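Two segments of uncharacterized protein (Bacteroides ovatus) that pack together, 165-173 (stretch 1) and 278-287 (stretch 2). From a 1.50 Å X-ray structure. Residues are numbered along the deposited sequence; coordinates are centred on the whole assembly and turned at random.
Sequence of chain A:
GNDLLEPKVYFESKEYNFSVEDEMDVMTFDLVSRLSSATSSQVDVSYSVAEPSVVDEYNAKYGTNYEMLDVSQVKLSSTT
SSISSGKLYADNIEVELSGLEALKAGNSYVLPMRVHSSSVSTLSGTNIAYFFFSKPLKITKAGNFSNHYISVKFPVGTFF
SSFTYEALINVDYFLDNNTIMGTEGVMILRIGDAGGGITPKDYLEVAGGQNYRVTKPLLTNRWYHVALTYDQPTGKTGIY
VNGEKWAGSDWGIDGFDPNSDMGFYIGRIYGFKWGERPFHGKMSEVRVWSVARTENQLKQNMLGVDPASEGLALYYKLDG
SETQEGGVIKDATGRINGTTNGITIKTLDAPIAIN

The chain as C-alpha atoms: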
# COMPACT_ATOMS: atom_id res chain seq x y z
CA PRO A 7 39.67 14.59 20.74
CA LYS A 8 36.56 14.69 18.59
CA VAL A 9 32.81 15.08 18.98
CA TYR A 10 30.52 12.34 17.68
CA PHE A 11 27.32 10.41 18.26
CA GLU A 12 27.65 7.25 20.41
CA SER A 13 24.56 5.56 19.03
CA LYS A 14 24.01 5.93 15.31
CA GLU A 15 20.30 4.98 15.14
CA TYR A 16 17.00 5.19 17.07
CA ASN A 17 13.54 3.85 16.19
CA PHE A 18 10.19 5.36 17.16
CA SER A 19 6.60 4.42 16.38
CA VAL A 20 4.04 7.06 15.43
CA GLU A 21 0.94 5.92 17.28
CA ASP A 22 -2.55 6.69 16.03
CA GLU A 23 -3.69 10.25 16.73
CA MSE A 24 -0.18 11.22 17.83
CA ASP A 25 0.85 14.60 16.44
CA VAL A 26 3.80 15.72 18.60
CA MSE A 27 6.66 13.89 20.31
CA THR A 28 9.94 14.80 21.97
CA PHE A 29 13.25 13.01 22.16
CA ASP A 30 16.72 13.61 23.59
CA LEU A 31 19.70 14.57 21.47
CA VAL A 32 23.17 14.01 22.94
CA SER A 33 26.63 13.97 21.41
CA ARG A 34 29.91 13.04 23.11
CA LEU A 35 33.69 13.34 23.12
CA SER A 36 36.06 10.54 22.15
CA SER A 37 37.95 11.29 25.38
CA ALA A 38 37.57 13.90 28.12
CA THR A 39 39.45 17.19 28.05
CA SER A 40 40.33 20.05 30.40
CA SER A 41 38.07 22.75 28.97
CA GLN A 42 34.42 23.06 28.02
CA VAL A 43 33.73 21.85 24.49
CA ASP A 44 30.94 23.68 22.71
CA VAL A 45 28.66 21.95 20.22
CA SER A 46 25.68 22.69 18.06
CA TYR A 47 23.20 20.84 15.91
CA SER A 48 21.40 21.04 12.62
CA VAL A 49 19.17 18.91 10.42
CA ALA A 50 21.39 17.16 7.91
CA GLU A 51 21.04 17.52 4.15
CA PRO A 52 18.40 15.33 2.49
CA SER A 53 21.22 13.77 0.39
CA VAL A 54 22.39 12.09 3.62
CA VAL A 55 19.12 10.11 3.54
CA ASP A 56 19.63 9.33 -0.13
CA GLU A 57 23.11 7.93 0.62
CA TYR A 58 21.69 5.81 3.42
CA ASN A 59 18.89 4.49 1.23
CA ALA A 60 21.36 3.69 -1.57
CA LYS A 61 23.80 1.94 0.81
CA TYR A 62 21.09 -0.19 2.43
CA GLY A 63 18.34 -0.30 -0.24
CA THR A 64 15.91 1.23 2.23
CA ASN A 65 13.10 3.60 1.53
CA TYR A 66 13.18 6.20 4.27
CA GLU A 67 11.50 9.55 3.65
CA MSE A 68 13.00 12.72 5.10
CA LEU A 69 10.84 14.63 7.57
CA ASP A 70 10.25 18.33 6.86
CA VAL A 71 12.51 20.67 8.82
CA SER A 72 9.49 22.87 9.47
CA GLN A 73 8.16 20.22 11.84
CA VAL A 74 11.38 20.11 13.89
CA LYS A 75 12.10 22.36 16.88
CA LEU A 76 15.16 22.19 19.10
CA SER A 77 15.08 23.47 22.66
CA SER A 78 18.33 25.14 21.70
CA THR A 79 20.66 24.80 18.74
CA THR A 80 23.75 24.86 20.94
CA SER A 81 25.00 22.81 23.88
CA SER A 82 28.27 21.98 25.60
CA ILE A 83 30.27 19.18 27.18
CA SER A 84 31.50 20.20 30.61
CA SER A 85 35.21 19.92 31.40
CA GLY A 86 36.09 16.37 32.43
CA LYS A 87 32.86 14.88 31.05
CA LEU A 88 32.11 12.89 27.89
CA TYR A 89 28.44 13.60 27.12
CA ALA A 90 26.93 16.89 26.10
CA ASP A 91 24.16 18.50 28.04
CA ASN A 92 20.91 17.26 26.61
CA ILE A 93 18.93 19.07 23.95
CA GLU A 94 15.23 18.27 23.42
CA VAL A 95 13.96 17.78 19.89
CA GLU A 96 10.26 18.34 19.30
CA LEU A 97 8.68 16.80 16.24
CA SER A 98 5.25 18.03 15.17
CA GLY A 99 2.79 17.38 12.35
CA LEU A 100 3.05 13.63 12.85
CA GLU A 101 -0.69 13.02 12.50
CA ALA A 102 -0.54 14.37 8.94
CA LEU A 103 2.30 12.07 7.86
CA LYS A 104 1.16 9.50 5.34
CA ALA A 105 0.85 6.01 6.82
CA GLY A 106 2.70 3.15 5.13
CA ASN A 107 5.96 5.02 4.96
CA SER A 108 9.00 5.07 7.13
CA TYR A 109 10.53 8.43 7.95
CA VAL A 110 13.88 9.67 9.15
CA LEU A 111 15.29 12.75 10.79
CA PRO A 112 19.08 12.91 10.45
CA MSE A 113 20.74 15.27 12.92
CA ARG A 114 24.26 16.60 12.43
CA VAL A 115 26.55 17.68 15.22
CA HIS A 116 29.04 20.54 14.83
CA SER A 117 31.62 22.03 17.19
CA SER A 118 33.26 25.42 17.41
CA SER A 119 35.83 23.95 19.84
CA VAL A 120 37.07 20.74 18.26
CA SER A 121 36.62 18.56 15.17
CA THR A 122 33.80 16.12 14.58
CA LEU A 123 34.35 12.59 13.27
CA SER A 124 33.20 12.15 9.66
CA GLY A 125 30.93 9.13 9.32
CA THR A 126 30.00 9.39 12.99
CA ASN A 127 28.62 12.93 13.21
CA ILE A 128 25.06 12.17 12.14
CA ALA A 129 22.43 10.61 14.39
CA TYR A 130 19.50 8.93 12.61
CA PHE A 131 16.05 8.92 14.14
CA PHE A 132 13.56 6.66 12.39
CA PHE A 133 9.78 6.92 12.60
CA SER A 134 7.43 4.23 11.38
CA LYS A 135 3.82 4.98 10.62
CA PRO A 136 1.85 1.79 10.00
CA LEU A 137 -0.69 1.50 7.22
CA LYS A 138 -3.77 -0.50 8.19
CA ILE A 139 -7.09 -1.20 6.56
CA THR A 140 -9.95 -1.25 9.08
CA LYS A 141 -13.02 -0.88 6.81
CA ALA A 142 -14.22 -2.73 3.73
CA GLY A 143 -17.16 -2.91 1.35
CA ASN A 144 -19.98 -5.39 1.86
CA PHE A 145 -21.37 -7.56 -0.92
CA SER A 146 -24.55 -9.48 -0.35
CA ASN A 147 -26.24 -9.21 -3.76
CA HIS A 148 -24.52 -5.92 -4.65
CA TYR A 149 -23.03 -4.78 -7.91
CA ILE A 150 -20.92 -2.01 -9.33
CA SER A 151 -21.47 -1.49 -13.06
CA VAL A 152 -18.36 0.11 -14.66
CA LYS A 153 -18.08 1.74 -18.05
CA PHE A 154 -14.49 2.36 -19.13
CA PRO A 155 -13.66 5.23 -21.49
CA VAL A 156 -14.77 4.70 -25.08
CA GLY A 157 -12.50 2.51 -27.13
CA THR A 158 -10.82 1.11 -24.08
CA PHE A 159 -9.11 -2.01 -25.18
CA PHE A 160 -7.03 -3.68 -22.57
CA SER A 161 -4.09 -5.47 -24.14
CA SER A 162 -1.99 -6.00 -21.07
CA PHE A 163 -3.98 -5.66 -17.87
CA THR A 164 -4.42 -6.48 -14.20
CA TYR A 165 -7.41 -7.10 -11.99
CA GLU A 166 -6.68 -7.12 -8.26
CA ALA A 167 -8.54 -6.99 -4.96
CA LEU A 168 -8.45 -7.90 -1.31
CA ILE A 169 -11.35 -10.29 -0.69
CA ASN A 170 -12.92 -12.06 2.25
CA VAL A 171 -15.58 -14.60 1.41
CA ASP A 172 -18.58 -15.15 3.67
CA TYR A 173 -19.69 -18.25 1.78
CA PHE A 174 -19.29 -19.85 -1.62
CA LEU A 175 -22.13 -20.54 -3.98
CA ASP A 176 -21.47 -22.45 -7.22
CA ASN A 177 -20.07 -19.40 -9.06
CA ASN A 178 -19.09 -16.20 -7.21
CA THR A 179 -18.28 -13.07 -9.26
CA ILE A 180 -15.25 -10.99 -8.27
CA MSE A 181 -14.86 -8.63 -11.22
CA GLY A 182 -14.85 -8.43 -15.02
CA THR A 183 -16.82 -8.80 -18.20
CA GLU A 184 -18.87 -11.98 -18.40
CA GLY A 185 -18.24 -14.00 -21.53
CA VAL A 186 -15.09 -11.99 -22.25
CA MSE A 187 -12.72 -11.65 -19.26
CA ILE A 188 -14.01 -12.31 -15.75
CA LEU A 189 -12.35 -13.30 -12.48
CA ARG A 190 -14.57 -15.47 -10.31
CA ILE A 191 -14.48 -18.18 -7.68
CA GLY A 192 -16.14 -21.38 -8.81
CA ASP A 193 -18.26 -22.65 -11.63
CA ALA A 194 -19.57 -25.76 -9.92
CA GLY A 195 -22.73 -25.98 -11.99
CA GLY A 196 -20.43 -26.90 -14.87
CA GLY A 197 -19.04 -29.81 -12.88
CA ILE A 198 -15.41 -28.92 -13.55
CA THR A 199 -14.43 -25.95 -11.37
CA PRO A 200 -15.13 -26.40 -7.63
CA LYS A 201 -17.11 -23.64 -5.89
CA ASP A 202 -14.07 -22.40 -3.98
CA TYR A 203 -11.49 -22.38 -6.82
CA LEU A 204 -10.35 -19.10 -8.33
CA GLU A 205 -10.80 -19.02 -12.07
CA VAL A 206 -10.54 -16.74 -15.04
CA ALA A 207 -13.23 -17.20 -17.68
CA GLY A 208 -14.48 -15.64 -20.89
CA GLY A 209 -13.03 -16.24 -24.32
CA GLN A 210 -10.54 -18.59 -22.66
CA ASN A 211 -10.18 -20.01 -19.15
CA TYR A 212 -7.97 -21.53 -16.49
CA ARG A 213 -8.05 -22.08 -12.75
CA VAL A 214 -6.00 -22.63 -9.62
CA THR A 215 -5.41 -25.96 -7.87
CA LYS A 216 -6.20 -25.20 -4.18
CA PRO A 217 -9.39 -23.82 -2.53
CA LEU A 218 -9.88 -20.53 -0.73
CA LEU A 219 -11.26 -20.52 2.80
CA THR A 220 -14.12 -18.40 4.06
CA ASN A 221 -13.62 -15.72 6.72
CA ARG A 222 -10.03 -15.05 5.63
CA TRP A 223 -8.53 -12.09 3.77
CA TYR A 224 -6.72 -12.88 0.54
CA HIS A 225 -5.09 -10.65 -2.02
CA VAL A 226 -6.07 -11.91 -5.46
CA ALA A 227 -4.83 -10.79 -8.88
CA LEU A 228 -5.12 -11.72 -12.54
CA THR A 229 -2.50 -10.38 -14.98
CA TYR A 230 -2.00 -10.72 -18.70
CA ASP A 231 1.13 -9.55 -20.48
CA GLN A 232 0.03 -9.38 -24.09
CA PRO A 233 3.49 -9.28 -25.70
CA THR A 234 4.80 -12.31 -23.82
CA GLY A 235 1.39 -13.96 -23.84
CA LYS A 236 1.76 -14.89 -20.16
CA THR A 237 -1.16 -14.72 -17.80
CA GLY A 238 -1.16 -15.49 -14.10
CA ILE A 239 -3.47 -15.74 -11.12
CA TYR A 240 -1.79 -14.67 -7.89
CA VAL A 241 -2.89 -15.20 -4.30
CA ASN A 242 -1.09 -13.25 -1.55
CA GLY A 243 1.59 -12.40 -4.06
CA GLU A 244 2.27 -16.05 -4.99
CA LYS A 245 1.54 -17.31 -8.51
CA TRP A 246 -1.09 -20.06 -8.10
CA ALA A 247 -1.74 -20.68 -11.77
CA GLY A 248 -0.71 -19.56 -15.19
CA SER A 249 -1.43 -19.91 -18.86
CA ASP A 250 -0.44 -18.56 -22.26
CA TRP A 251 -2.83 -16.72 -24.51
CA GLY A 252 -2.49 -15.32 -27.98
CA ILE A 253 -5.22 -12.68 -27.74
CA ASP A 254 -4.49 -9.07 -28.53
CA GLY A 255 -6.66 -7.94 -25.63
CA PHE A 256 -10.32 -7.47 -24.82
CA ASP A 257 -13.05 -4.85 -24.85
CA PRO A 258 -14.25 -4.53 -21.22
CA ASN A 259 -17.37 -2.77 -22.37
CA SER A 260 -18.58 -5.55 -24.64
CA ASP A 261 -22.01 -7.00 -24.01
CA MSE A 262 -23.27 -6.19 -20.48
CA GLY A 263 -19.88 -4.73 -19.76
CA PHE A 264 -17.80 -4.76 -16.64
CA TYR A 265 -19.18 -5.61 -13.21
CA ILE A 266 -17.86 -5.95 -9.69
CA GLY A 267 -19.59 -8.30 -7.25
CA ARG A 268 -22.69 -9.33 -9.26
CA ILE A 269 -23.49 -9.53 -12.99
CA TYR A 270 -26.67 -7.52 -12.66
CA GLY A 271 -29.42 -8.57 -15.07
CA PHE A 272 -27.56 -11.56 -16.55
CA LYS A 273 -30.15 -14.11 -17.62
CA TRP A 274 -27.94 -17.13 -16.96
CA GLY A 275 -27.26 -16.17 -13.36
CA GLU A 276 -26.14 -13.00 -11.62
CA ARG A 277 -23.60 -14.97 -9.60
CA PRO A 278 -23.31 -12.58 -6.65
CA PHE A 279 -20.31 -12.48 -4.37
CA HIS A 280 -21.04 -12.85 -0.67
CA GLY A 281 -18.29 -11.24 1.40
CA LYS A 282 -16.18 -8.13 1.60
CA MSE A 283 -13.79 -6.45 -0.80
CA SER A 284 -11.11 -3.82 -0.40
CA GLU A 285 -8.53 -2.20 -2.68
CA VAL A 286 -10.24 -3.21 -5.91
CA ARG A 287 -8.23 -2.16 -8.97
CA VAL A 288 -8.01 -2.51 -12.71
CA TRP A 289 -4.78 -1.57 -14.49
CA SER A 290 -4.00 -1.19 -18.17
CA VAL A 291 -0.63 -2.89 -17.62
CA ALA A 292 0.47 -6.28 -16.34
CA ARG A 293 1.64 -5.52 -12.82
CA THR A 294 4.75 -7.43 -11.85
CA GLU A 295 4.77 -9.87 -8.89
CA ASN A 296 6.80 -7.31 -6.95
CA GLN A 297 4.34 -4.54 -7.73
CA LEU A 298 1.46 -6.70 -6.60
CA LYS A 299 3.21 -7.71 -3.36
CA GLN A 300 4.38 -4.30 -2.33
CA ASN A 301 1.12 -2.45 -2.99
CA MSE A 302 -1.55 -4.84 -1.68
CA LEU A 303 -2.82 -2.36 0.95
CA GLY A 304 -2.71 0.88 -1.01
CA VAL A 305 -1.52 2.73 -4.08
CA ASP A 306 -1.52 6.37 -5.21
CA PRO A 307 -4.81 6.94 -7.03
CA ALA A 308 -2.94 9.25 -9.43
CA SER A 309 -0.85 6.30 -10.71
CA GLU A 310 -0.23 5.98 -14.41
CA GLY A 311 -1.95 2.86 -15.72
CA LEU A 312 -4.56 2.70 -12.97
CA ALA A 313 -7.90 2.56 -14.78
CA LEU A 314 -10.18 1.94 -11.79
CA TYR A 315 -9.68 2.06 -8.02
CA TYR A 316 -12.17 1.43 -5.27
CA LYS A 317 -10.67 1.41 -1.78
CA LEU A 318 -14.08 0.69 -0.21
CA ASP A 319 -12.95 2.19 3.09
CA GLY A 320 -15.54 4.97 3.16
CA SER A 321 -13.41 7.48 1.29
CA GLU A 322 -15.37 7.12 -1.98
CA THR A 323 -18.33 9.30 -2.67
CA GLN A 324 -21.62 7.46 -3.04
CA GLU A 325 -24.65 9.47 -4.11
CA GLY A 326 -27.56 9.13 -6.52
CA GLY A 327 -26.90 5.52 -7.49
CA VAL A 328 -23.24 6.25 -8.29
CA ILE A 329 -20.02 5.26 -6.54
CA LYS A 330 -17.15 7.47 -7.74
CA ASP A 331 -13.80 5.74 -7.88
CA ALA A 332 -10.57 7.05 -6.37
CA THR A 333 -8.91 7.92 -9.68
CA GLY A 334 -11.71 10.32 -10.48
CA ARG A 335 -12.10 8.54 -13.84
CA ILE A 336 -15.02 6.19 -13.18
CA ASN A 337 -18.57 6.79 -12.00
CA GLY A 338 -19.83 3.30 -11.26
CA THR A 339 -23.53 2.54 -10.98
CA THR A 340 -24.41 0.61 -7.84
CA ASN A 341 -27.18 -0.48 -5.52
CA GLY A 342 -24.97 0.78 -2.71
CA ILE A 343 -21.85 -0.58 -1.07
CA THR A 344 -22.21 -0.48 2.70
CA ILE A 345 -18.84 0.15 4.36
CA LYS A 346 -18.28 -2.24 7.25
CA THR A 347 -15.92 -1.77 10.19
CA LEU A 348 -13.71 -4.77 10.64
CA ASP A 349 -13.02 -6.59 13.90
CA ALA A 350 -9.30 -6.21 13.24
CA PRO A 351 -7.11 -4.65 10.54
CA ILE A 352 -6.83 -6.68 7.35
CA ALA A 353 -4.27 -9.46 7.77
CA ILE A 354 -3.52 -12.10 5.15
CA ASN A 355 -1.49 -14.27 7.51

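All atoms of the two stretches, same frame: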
# COMPACT_ATOMS: atom_id res chain seq x y z
N TYR A 165 -6.31 -7.26 -12.95
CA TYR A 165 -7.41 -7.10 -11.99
C TYR A 165 -6.80 -7.46 -10.65
O TYR A 165 -6.10 -8.46 -10.55
CB TYR A 165 -8.53 -8.12 -12.21
CG TYR A 165 -9.34 -8.07 -13.48
CD1 TYR A 165 -9.28 -7.00 -14.37
CD2 TYR A 165 -10.22 -9.12 -13.78
CE1 TYR A 165 -10.06 -6.98 -15.51
CE2 TYR A 165 -11.00 -9.11 -14.93
CZ TYR A 165 -10.93 -8.03 -15.79
OH TYR A 165 -11.71 -8.00 -16.93
N GLU A 166 -7.11 -6.71 -9.60
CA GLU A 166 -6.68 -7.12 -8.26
C GLU A 166 -7.65 -6.64 -7.21
O GLU A 166 -8.38 -5.67 -7.41
CB GLU A 166 -5.26 -6.70 -7.90
CG GLU A 166 -5.05 -5.21 -7.91
CD GLU A 166 -3.66 -4.79 -7.45
OE1 GLU A 166 -3.06 -5.50 -6.62
OE2 GLU A 166 -3.18 -3.70 -7.87
N ALA A 167 -7.69 -7.36 -6.10
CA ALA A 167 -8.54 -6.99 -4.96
C ALA A 167 -8.10 -7.74 -3.73
O ALA A 167 -7.56 -8.85 -3.81
CB ALA A 167 -9.97 -7.33 -5.24
N LEU A 168 -8.40 -7.15 -2.57
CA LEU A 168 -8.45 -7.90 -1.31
C LEU A 168 -9.88 -8.39 -1.15
O LEU A 168 -10.84 -7.61 -1.29
CB LEU A 168 -8.09 -7.01 -0.11
CG LEU A 168 -6.65 -6.53 -0.09
CD1 LEU A 168 -6.50 -5.30 0.82
CD2 LEU A 168 -5.68 -7.63 0.33
N ILE A 169 -10.03 -9.68 -0.85
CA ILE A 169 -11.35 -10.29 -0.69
C ILE A 169 -11.40 -11.13 0.57
O ILE A 169 -10.41 -11.66 1.06
CB ILE A 169 -11.76 -11.18 -1.90
CG1 ILE A 169 -10.86 -12.40 -2.01
CG2 ILE A 169 -11.75 -10.34 -3.17
CD1 ILE A 169 -11.36 -13.40 -3.05
N ASN A 170 -12.62 -11.24 1.09
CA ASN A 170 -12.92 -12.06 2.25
C ASN A 170 -14.30 -12.64 2.03
O ASN A 170 -15.30 -11.92 2.04
CB ASN A 170 -12.87 -11.22 3.53
CG ASN A 170 -13.00 -12.05 4.77
OD1 ASN A 170 -13.77 -13.00 4.81
ND2 ASN A 170 -12.22 -11.73 5.80
N VAL A 171 -14.35 -13.94 1.80
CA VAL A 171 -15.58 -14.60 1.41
C VAL A 171 -16.40 -15.05 2.61
O VAL A 171 -15.88 -15.75 3.50
CB VAL A 171 -15.25 -15.84 0.55
CG1 VAL A 171 -16.51 -16.52 0.08
CG2 VAL A 171 -14.41 -15.45 -0.64
N ASP A 172 -17.69 -14.68 2.63
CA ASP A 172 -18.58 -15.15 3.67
C ASP A 172 -19.00 -16.61 3.44
O ASP A 172 -19.02 -17.43 4.38
CB ASP A 172 -19.83 -14.27 3.76
CG ASP A 172 -19.57 -12.92 4.42
OD1 ASP A 172 -18.66 -12.81 5.27
OD2 ASP A 172 -20.30 -11.97 4.11
N TYR A 173 -19.38 -16.90 2.20
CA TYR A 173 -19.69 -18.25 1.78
C TYR A 173 -19.61 -18.35 0.27
O TYR A 173 -19.73 -17.35 -0.45
CB TYR A 173 -21.08 -18.69 2.25
CG TYR A 173 -22.28 -17.91 1.75
CD1 TYR A 173 -22.73 -16.80 2.42
CD2 TYR A 173 -23.01 -18.37 0.66
CE1 TYR A 173 -23.88 -16.13 2.01
CE2 TYR A 173 -24.17 -17.72 0.24
CZ TYR A 173 -24.59 -16.60 0.91
OH TYR A 173 -25.78 -16.01 0.48
N PRO A 278 -23.82 -13.55 -7.62
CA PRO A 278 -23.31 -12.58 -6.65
C PRO A 278 -22.23 -13.12 -5.72
O PRO A 278 -22.28 -14.28 -5.27
CB PRO A 278 -24.54 -12.22 -5.81
CG PRO A 278 -25.47 -13.40 -5.97
CD PRO A 278 -25.22 -13.92 -7.36
N PHE A 279 -21.28 -12.25 -5.40
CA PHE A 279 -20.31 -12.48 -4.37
C PHE A 279 -20.94 -12.22 -3.02
O PHE A 279 -21.69 -11.26 -2.85
CB PHE A 279 -19.18 -11.50 -4.58
CG PHE A 279 -17.97 -11.70 -3.70
CD1 PHE A 279 -17.02 -12.63 -4.05
CD2 PHE A 279 -17.73 -10.88 -2.62
CE1 PHE A 279 -15.89 -12.81 -3.25
CE2 PHE A 279 -16.59 -11.05 -1.84
CZ PHE A 279 -15.68 -12.01 -2.16
N HIS A 280 -20.62 -13.08 -2.04
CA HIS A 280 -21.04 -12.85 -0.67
C HIS A 280 -19.82 -12.73 0.21
O HIS A 280 -19.14 -13.73 0.50
CB HIS A 280 -21.91 -13.99 -0.19
CG HIS A 280 -23.22 -14.04 -0.89
ND1 HIS A 280 -23.42 -14.74 -2.06
CD2 HIS A 280 -24.39 -13.40 -0.63
CE1 HIS A 280 -24.67 -14.58 -2.46
NE2 HIS A 280 -25.27 -13.75 -1.63
N GLY A 281 -19.51 -11.50 0.63
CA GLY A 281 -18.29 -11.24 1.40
C GLY A 281 -17.93 -9.78 1.34
O GLY A 281 -18.79 -8.94 1.07
N LYS A 282 -16.68 -9.49 1.62
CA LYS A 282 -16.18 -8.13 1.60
C LYS A 282 -15.06 -7.98 0.60
O LYS A 282 -14.31 -8.94 0.33
CB LYS A 282 -15.68 -7.72 2.98
CG LYS A 282 -16.75 -7.71 4.05
CD LYS A 282 -16.10 -7.37 5.40
CE LYS A 282 -17.05 -7.39 6.55
NZ LYS A 282 -17.46 -8.80 6.86
N MSE A 283 -14.90 -6.77 0.06
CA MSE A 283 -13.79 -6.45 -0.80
C MSE A 283 -13.16 -5.15 -0.35
O MSE A 283 -13.81 -4.29 0.24
CB MSE A 283 -14.18 -6.29 -2.27
CG MSE A 283 -14.88 -7.51 -2.83
SE MSE A 283 -14.88 -7.41 -4.78
CE MSE A 283 -16.42 -8.53 -5.14
N SER A 284 -11.90 -5.01 -0.69
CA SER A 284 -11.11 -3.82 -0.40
C SER A 284 -10.07 -3.67 -1.48
O SER A 284 -9.60 -4.65 -2.05
CB SER A 284 -10.47 -3.98 0.96
OG SER A 284 -9.51 -2.96 1.26
N GLU A 285 -9.67 -2.44 -1.77
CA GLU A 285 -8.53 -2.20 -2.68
C GLU A 285 -8.72 -2.90 -4.02
O GLU A 285 -7.82 -3.60 -4.53
CB GLU A 285 -7.21 -2.61 -2.03
CG GLU A 285 -6.86 -1.82 -0.81
CD GLU A 285 -6.63 -0.35 -1.13
OE1 GLU A 285 -5.78 -0.06 -2.00
OE2 GLU A 285 -7.34 0.51 -0.55
N VAL A 286 -9.88 -2.65 -4.60
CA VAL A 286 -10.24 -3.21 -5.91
C VAL A 286 -9.69 -2.34 -7.02
O VAL A 286 -9.93 -1.13 -7.04
CB VAL A 286 -11.77 -3.27 -6.04
CG1 VAL A 286 -12.19 -3.76 -7.41
CG2 VAL A 286 -12.38 -4.14 -4.95
N ARG A 287 -8.90 -2.93 -7.92
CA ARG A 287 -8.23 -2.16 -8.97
C ARG A 287 -8.25 -2.83 -10.30
O ARG A 287 -8.16 -4.05 -10.39
CB ARG A 287 -6.77 -1.88 -8.60
CG ARG A 287 -6.57 -1.39 -7.18
CD ARG A 287 -5.08 -1.21 -6.87
NE ARG A 287 -4.89 -1.03 -5.43
CZ ARG A 287 -3.88 -1.52 -4.74
NH1 ARG A 287 -2.93 -2.23 -5.33
NH2 ARG A 287 -3.82 -1.29 -3.44
O HOH W 1 -0.89 -4.54 -5.23
O HOH W 2 -16.46 -11.21 4.68
O HOH W 3 -19.60 -9.50 5.02
O HOH W 4 -19.80 -15.70 -2.59

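The two segments pair as antiparallel strands. L168 N donates to S284 O at 2.8 Å, and K282 N donates to N170 O at 2.8 Å. The register shifts by one between E166 and L168, a beta bulge. E285 sits there with positive phi and psi (55°/51°).

Past the bulge, E166 and R287 pair, with both side chains on one face. E166 is p at chi1 and t at chi2, and its end comes nearer the other strand. R287 is m, t, t through chi3. The two side chains meet in a salt bridge, E166 OE2 to R287 NH1 at 2.9 Å, although the hydrogen bond within it is weak. R287 NH2 also reaches back to E285 OE1 at 2.7 Å. The m, m rotamer of E285 leads its end away from stretch 1.

On the other face, F279 (chi1 t) brings its CZ to 4.0 Å from I169 CB and 4.0 Å from V171 CG2. G281, opposite V171, leaves no room for a side chain: an ideal CB would lie 2.2 Å from N170 O.

Y173 takes chi1 p, and H280 takes m. Their rings form an offset stack, with centroids 4.3 Å apart and planes at 19°. K282 ends with chi4 p; water 3 links its NZ (2.9 Å) to D172 OD2 (2.7 Å).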